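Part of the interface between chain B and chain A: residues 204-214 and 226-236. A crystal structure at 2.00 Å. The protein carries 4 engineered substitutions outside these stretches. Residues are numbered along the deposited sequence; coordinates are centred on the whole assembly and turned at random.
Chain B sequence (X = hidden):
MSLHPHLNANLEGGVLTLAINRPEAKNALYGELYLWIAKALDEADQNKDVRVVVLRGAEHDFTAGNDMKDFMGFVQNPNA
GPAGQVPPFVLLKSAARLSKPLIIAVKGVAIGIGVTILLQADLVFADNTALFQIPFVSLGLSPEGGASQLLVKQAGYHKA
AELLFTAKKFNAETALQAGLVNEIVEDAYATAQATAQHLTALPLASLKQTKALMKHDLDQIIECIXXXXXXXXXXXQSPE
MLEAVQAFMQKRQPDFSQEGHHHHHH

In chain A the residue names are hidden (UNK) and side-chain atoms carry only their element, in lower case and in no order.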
# COMPACT_ATOMS: atom_id res chain seq x y z
N LEU B 204 19.09 14.06 -14.23
CA LEU B 204 19.70 13.21 -13.22
C LEU B 204 19.40 13.61 -11.77
O LEU B 204 19.12 12.76 -10.92
CB LEU B 204 21.21 13.16 -13.47
CG LEU B 204 22.01 12.36 -12.43
CD1 LEU B 204 21.68 10.90 -12.62
CD2 LEU B 204 23.53 12.58 -12.58
N ALA B 205 19.46 14.89 -11.46
CA ALA B 205 19.21 15.27 -10.08
C ALA B 205 17.74 15.05 -9.67
O ALA B 205 17.47 14.78 -8.48
CB ALA B 205 19.64 16.74 -9.85
N SER B 206 16.82 15.16 -10.64
CA SER B 206 15.39 14.94 -10.42
C SER B 206 15.16 13.46 -10.06
O SER B 206 14.43 13.15 -9.11
CB SER B 206 14.54 15.33 -11.65
OG SER B 206 14.52 16.73 -11.89
N LEU B 207 15.78 12.54 -10.79
CA LEU B 207 15.63 11.10 -10.45
C LEU B 207 16.35 10.77 -9.14
O LEU B 207 15.86 9.99 -8.31
CB LEU B 207 16.14 10.20 -11.60
CG LEU B 207 15.23 10.06 -12.82
CD1 LEU B 207 15.97 9.41 -14.00
CD2 LEU B 207 13.94 9.22 -12.43
N LYS B 208 17.52 11.38 -8.92
CA LYS B 208 18.22 11.06 -7.67
C LYS B 208 17.43 11.56 -6.44
O LYS B 208 17.21 10.81 -5.47
CB LYS B 208 19.63 11.68 -7.70
CG LYS B 208 20.44 11.52 -6.40
CD LYS B 208 21.89 11.98 -6.68
CE LYS B 208 22.85 11.01 -6.03
NZ LYS B 208 23.25 11.53 -4.71
N GLN B 209 17.00 12.81 -6.47
CA GLN B 209 16.31 13.36 -5.29
C GLN B 209 14.93 12.67 -5.09
O GLN B 209 14.49 12.49 -3.97
CB GLN B 209 16.13 14.88 -5.38
CG GLN B 209 17.43 15.68 -5.50
CD GLN B 209 18.26 15.52 -4.25
OE1 GLN B 209 19.49 15.27 -4.30
NE2 GLN B 209 17.59 15.61 -3.11
N THR B 210 14.25 12.31 -6.19
CA THR B 210 12.93 11.61 -6.08
C THR B 210 13.14 10.23 -5.42
O THR B 210 12.44 9.87 -4.44
CB THR B 210 12.26 11.43 -7.46
OG1 THR B 210 11.94 12.71 -8.01
CG2 THR B 210 10.95 10.58 -7.38
N LYS B 211 14.09 9.45 -5.94
CA LYS B 211 14.39 8.18 -5.28
C LYS B 211 14.83 8.34 -3.79
O LYS B 211 14.40 7.58 -2.92
CB LYS B 211 15.42 7.35 -6.03
CG LYS B 211 15.56 5.98 -5.39
CD LYS B 211 16.18 4.98 -6.37
CE LYS B 211 16.68 3.77 -5.64
NZ LYS B 211 17.08 2.67 -6.52
N ALA B 212 15.64 9.34 -3.49
CA ALA B 212 16.10 9.47 -2.11
C ALA B 212 14.92 9.82 -1.19
O ALA B 212 14.84 9.33 -0.05
CB ALA B 212 17.29 10.55 -2.02
N LEU B 213 14.00 10.66 -1.66
CA LEU B 213 12.77 10.94 -0.86
C LEU B 213 11.91 9.69 -0.65
O LEU B 213 11.38 9.47 0.45
CB LEU B 213 11.91 12.02 -1.51
CG LEU B 213 12.51 13.41 -1.40
CD1 LEU B 213 11.91 14.30 -2.49
CD2 LEU B 213 12.25 13.95 0.01
N MET B 214 11.75 8.89 -1.71
CA MET B 214 10.93 7.66 -1.63
C MET B 214 11.58 6.68 -0.64
O MET B 214 10.89 5.96 0.10
CB MET B 214 10.78 7.01 -3.03
CG MET B 214 9.95 7.89 -4.01
SD MET B 214 9.79 7.19 -5.68
CE MET B 214 8.80 5.78 -5.29
N UNK A 226 6.58 19.69 3.78
CA UNK A 226 7.53 20.82 4.00
C UNK A 226 8.94 20.45 3.56
O UNK A 226 9.64 21.26 2.98
c UNK A 226 7.51 21.30 5.46
o UNK A 226 5.93 22.28 6.98
o UNK A 226 5.56 22.73 4.92
c UNK A 226 6.25 22.15 5.80
N UNK A 227 9.35 19.23 3.82
CA UNK A 227 10.72 18.85 3.51
C UNK A 227 10.82 18.62 1.98
O UNK A 227 11.82 18.93 1.34
c UNK A 227 14.50 16.91 3.15
n UNK A 227 13.57 17.69 3.67
c UNK A 227 12.63 15.75 3.25
c UNK A 227 12.38 16.98 3.77
n UNK A 227 13.96 15.73 2.88
c UNK A 227 11.13 17.60 4.28
N UNK A 228 9.76 18.06 1.40
CA UNK A 228 9.69 18.00 -0.07
C UNK A 228 9.80 19.40 -0.67
O UNK A 228 10.50 19.61 -1.69
c UNK A 228 8.37 17.39 -0.53
c UNK A 228 7.05 15.28 -1.08
c UNK A 228 8.35 15.86 -0.47
o UNK A 228 6.14 16.09 -1.41
o UNK A 228 6.95 14.02 -1.21
N UNK A 229 9.08 20.35 -0.07
CA UNK A 229 9.02 21.71 -0.60
C UNK A 229 10.43 22.30 -0.63
O UNK A 229 10.79 23.01 -1.55
c UNK A 229 8.07 22.61 0.28
N UNK A 230 11.25 21.98 0.35
CA UNK A 230 12.63 22.49 0.37
C UNK A 230 13.46 21.97 -0.82
O UNK A 230 14.12 22.74 -1.57
o UNK A 230 14.71 21.72 4.16
o UNK A 230 16.20 23.23 3.60
c UNK A 230 14.74 22.56 1.85
c UNK A 230 13.27 22.16 1.74
c UNK A 230 15.25 22.49 3.32
N UNK A 231 13.38 20.66 -1.03
CA UNK A 231 14.03 20.05 -2.18
C UNK A 231 13.48 20.58 -3.53
O UNK A 231 14.24 20.84 -4.46
c UNK A 231 14.81 18.06 -0.88
c UNK A 231 14.38 17.83 -3.50
c UNK A 231 13.96 18.50 -2.09
c UNK A 231 14.64 16.62 -0.50
N UNK A 232 12.17 20.75 -3.60
CA UNK A 232 11.48 21.25 -4.79
C UNK A 232 12.03 22.66 -5.17
O UNK A 232 12.31 22.94 -6.34
c UNK A 232 7.49 22.34 -7.98
c UNK A 232 7.70 21.01 -7.64
c UNK A 232 8.51 20.68 -6.49
c UNK A 232 9.97 21.32 -4.51
c UNK A 232 8.89 23.00 -6.06
c UNK A 232 8.09 23.33 -7.21
c UNK A 232 9.12 21.68 -5.72
N UNK A 233 12.19 23.54 -4.18
CA UNK A 233 12.73 24.89 -4.45
C UNK A 233 14.19 24.93 -4.90
O UNK A 233 14.58 25.81 -5.72
c UNK A 233 12.44 25.84 -3.27
c UNK A 233 10.95 26.29 -3.15
c UNK A 233 11.35 28.63 -4.59
s UNK A 233 10.20 27.18 -4.58
N UNK A 234 15.00 23.99 -4.38
CA UNK A 234 16.38 23.73 -4.87
C UNK A 234 16.39 23.43 -6.37
O UNK A 234 17.23 23.92 -7.11
c UNK A 234 17.28 22.78 -2.64
o UNK A 234 18.11 20.49 -2.52
n UNK A 234 17.95 21.65 -0.62
c UNK A 234 17.82 21.54 -1.91
c UNK A 234 17.02 22.53 -4.14
N UNK A 235 15.45 22.58 -6.79
CA UNK A 235 15.25 22.31 -8.23
C UNK A 235 14.73 23.48 -8.99
O UNK A 235 15.25 23.79 -10.05
n UNK A 235 16.32 19.36 -9.10
c UNK A 235 17.56 19.81 -8.93
c UNK A 235 15.47 18.90 -8.03
n UNK A 235 18.08 19.85 -7.70
c UNK A 235 14.29 21.11 -8.45
n UNK A 235 18.28 20.19 -9.98
c UNK A 235 14.54 19.96 -7.52
N UNK A 236 13.70 24.16 -8.47
CA UNK A 236 13.23 25.40 -9.13
C UNK A 236 14.36 26.48 -9.36
O UNK A 236 14.37 27.21 -10.39
c UNK A 236 12.11 26.05 -8.31
c UNK A 236 11.90 27.54 -8.72
c UNK A 236 10.78 25.16 -8.34
O HOH W 1 17.00 18.13 -11.99

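Position 226 carries two side-chain carbons, the second bearing two oxygens; this short carboxylate is Asp A226, beyond reach of chain B. At 227 one carbon leads to a five-membered ring of three carbons and two nitrogens, and a ring carbon touches Leu B213: His A227. Its CA-to-CB bond points sideways, yet the ring comes nearer, with CD2 3.7 Å from CD2 of Leu B213 in an oblique approach.

Position 228 has three carbons, the third with two oxygens, and a carbon nears Leu B213: Glu A228. Its CG lies 4.4 Å from Leu B213 CD2, while both carboxylate oxygens are hydrogen-bonded elsewhere in the structure. The single carbon at 229 makes Ala A229, out of contact. Position 230 repeats three carbons and a terminal pair of oxygens, hence Glu A230, exposed and out of reach.

Four carbons at 231, forked at the first with one arm two carbons long, touch Leu B213 and Gln B209 and define Ile A231. It points toward chain B with chi1 m and chi2 t, placing CD1 3.6 Å from Leu B213 CD2 and CG2 3.9 Å from Gln B209 CB. At 232 a carbon carries a six-carbon ring; Phe A232 points away. The unbranched run at 233, two carbons, sulfur and a carbon, is Met A233, also out of reach.

Three carbons at 234, the last holding one oxygen and one nitrogen, approach Gln B209 without contact and give Gln A234; CA-to-CB points toward chain B, but OE1 stays 4.9 Å from Gln B209 NE2. At 235, three carbons, a nitrogen and a carbon with two further nitrogens meet Ala B205 and spell Arg A235. Ala B205 CB sits over one face of its guanidinium, 3.7 Å from NH2. One carbon carrying two others at 236 is Val A236, which makes no contact.

The contact pairs nearly antiparallel helices, 175° between their directions and 11.3 Å apart at closest approach. The nearest CA atoms pair Ser B206 with Arg A235, Gln B209 with Ile A231, and Leu B213 with Glu A228, so the register advances about one helical turn each time. Leu B213 and Ile A231 supply the apolar packing. No direct hydrogen bond crosses between the stretches; instead, water 1 donates to Ser B206 OG at 2.8 Å and accepts a weak bond from Arg A235 NH2 at 3.1 Å. This bridge spans a gap: Ser B206 OG and Arg A235 NE remain 4.2 Å apart.

Chain A (226-236) DHEAEIFMQRV
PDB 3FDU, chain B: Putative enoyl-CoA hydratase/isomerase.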